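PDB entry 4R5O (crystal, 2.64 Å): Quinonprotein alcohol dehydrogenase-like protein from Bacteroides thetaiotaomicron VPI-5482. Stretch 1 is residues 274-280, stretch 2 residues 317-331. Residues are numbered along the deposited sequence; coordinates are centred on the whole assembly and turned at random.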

# COMPACT_ATOMS: atom_id res chain seq x y z
N GLN A 274 -6.80 25.20 9.86
CA GLN A 274 -5.97 24.51 8.88
C GLN A 274 -6.18 25.15 7.51
O GLN A 274 -7.31 25.49 7.14
CB GLN A 274 -6.29 23.01 8.86
CG GLN A 274 -5.91 22.32 10.18
CD GLN A 274 -6.21 20.85 10.20
OE1 GLN A 274 -7.17 20.37 9.57
NE2 GLN A 274 -5.46 20.12 11.02
N LYS A 275 -5.07 25.40 6.81
CA LYS A 275 -5.07 26.02 5.48
C LYS A 275 -4.34 25.12 4.49
O LYS A 275 -3.92 25.58 3.43
CB LYS A 275 -4.43 27.42 5.54
CG LYS A 275 -5.14 28.43 6.44
CD LYS A 275 -4.45 29.78 6.39
CE LYS A 275 -5.15 30.81 7.25
NZ LYS A 275 -4.45 32.12 7.19
N GLN A 276 -4.18 23.83 4.84
CA GLN A 276 -3.49 22.81 4.04
C GLN A 276 -3.79 21.39 4.52
O GLN A 276 -4.36 21.21 5.60
CB GLN A 276 -1.95 23.03 4.09
CG GLN A 276 -1.34 22.74 5.48
CD GLN A 276 0.15 22.63 5.47
OE1 GLN A 276 0.87 23.58 5.12
NE2 GLN A 276 0.65 21.49 5.91
N LYS A 277 -3.32 20.39 3.77
CA LYS A 277 -3.43 18.99 4.16
C LYS A 277 -2.44 18.68 5.22
O LYS A 277 -1.24 18.91 5.03
CB LYS A 277 -3.21 18.04 2.98
CG LYS A 277 -4.18 18.16 1.86
CD LYS A 277 -3.91 17.07 0.89
CE LYS A 277 -4.82 17.18 -0.29
NZ LYS A 277 -4.68 16.00 -1.18
N ILE A 278 -2.93 18.17 6.35
CA ILE A 278 -2.10 17.70 7.46
C ILE A 278 -2.87 16.56 8.14
O ILE A 278 -4.10 16.57 8.21
CB ILE A 278 -1.64 18.81 8.45
CG1 ILE A 278 -0.57 18.31 9.47
CG2 ILE A 278 -2.79 19.48 9.13
CD1 ILE A 278 0.75 17.69 8.90
N ASN A 279 -2.12 15.55 8.58
CA ASN A 279 -2.68 14.37 9.20
C ASN A 279 -2.76 14.53 10.73
O ASN A 279 -2.38 15.55 11.29
CB ASN A 279 -1.83 13.14 8.83
CG ASN A 279 -0.42 13.14 9.29
OD1 ASN A 279 0.25 14.18 9.39
ND2 ASN A 279 0.09 11.95 9.57
N PHE A 280 -3.32 13.50 11.37
CA PHE A 280 -3.46 13.31 12.81
C PHE A 280 -2.64 12.12 13.23
O PHE A 280 -2.76 11.06 12.59
CB PHE A 280 -4.93 13.13 13.22
CG PHE A 280 -5.85 14.23 12.80
CD1 PHE A 280 -6.40 14.25 11.53
CD2 PHE A 280 -6.20 15.24 13.68
CE1 PHE A 280 -7.22 15.30 11.12
CE2 PHE A 280 -7.04 16.28 13.29
CZ PHE A 280 -7.55 16.30 12.01
N GLN A 317 7.47 26.68 8.64
CA GLN A 317 6.26 26.44 7.88
C GLN A 317 6.18 24.95 7.55
O GLN A 317 7.20 24.38 7.17
CB GLN A 317 6.29 27.33 6.63
CG GLN A 317 4.92 27.72 6.09
CD GLN A 317 4.08 28.64 6.95
OE1 GLN A 317 4.57 29.35 7.85
NE2 GLN A 317 2.79 28.63 6.70
N PRO A 318 5.01 24.27 7.68
CA PRO A 318 4.97 22.83 7.35
C PRO A 318 4.98 22.58 5.85
O PRO A 318 4.48 23.41 5.10
CB PRO A 318 3.65 22.35 7.95
CG PRO A 318 3.00 23.54 8.56
CD PRO A 318 3.69 24.76 8.10
N ALA A 319 5.55 21.43 5.43
CA ALA A 319 5.58 20.99 4.04
C ALA A 319 4.16 20.80 3.54
O ALA A 319 3.28 20.41 4.30
CB ALA A 319 6.38 19.71 3.90
N LYS A 320 3.94 21.14 2.30
CA LYS A 320 2.64 21.18 1.65
C LYS A 320 2.78 20.88 0.15
O LYS A 320 3.84 21.12 -0.43
CB LYS A 320 2.05 22.60 1.89
CG LYS A 320 0.87 23.05 1.04
CD LYS A 320 0.45 24.50 1.28
CE LYS A 320 -0.62 25.01 0.33
NZ LYS A 320 -1.87 24.21 0.28
N GLY A 321 1.71 20.36 -0.44
CA GLY A 321 1.53 20.17 -1.88
C GLY A 321 0.59 21.27 -2.37
O GLY A 321 -0.23 21.77 -1.57
N PRO A 322 0.64 21.74 -3.64
CA PRO A 322 -0.25 22.86 -4.03
C PRO A 322 -1.70 22.45 -4.38
O PRO A 322 -2.64 23.18 -4.05
CB PRO A 322 0.44 23.46 -5.26
CG PRO A 322 1.33 22.38 -5.79
CD PRO A 322 1.54 21.33 -4.74
N TYR A 323 -1.87 21.28 -5.04
CA TYR A 323 -3.13 20.79 -5.58
C TYR A 323 -3.94 19.89 -4.62
O TYR A 323 -3.41 19.39 -3.64
CB TYR A 323 -2.81 19.96 -6.84
CG TYR A 323 -1.62 20.45 -7.63
CD1 TYR A 323 -1.70 21.60 -8.41
CD2 TYR A 323 -0.43 19.71 -7.68
CE1 TYR A 323 -0.61 22.04 -9.17
CE2 TYR A 323 0.65 20.13 -8.46
CZ TYR A 323 0.56 21.30 -9.20
OH TYR A 323 1.63 21.72 -9.97
N HIS A 324 -5.23 19.67 -4.97
CA HIS A 324 -6.19 18.78 -4.30
C HIS A 324 -5.69 17.34 -4.33
O HIS A 324 -6.05 16.53 -3.46
CB HIS A 324 -7.58 18.88 -5.00
CG HIS A 324 -8.49 17.69 -4.78
ND1 HIS A 324 -9.29 17.58 -3.65
CD2 HIS A 324 -8.68 16.59 -5.55
CE1 HIS A 324 -9.93 16.42 -3.77
NE2 HIS A 324 -9.60 15.79 -4.89
N SER A 325 -4.88 17.02 -5.37
CA SER A 325 -4.36 15.70 -5.69
C SER A 325 -3.02 15.42 -5.03
O SER A 325 -2.64 14.25 -4.88
CB SER A 325 -4.20 15.58 -7.20
OG SER A 325 -3.43 16.65 -7.73
N SER A 326 -2.29 16.48 -4.67
CA SER A 326 -0.97 16.35 -4.05
C SER A 326 -1.12 15.69 -2.68
O SER A 326 -2.06 16.01 -1.96
CB SER A 326 -0.27 17.70 -3.97
OG SER A 326 -1.12 18.69 -3.41
N PRO A 327 -0.30 14.66 -2.35
CA PRO A 327 -0.51 13.95 -1.08
C PRO A 327 -0.16 14.80 0.13
O PRO A 327 0.34 15.92 0.01
CB PRO A 327 0.41 12.72 -1.19
CG PRO A 327 1.34 12.99 -2.27
CD PRO A 327 0.82 14.09 -3.13
N THR A 328 -0.52 14.28 1.32
CA THR A 328 -0.27 14.92 2.60
C THR A 328 1.17 14.63 2.96
O THR A 328 1.60 13.46 2.92
CB THR A 328 -1.27 14.43 3.64
OG1 THR A 328 -2.59 14.73 3.20
CG2 THR A 328 -1.03 14.99 5.01
N ILE A 329 1.95 15.68 3.26
CA ILE A 329 3.34 15.43 3.65
C ILE A 329 3.22 15.24 5.17
O ILE A 329 3.58 16.11 5.95
CB ILE A 329 4.36 16.48 3.16
CG1 ILE A 329 4.16 16.86 1.66
CG2 ILE A 329 5.78 16.00 3.44
N GLY A 330 2.63 14.09 5.53
CA GLY A 330 2.29 13.70 6.88
C GLY A 330 3.41 13.43 7.85
O GLY A 330 4.50 13.02 7.46
N MSE A 331 3.10 13.69 9.13
CA MSE A 331 3.96 13.47 10.32
C MSE A 331 3.97 12.03 10.66
O MSE A 331 3.14 11.30 10.14
CB MSE A 331 3.44 14.27 11.55
CG MSE A 331 3.26 15.77 11.32
SE MSE A 331 2.56 16.59 12.90
CE MSE A 331 0.83 15.70 13.03
O HOH W 1 0.57 18.46 3.20

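Two irregular segments can be joined without strand pairing when side chains from one satisfy the main chain of the other, and this contact is a clear example. Its strongest polar feature is the ammonium group of Lys277. With chi1 in the m well and the remaining torsions all t, the extended chain carries NZ to two carbonyls of the facing loop, donating to His324 O at 2.7 Å and to Ser326 O, also at 2.7 Å from NZ. The loop is bent so that both oxygens lie within reach of one donor; the bend is itself held by Ser326, whose N donates to Tyr323 O at 3.3 Å and whose OG makes a very short 2.4 Å bond to that same Tyr323 O.

Asn279 illustrates the principle in its most economical form. Its carboxamide addresses both polar main-chain atoms of Met331, a selenomethionine: Met331 N donates to Asn279 OD1 at 2.9 Å, and Asn279 ND2 donates to Met331 O at 3.2 Å, both with nearly straight geometry. One planar side chain thus does what a neighbouring strand would do. Gly330 lies close beneath it, its CA 3.3 Å from Asn279 OD1; an ideal CB there would sit a tight 3.1 Å from Asn279 ND2.

Between these anchors a water links the two backbones, donating to Lys277 O at 2.6 Å and accepting from Ile329 N at 3.1 Å. Gln276 adds a weak bond, NE2 to Ala319 O at 3.3 Å, while its NE2 also packs 3.7 Å from Pro318 CB.

Packing fills the remainder. Thr328 CG2 lies 3.8 Å from Ile278 CA, and Thr328 OG1 is 3.4 Å from Lys277 CB. Although the CA-to-CB bond of Ile278 points away, its end comes nearer, bringing CD1 to 4.0 Å from Met331 CG in an apolar contact.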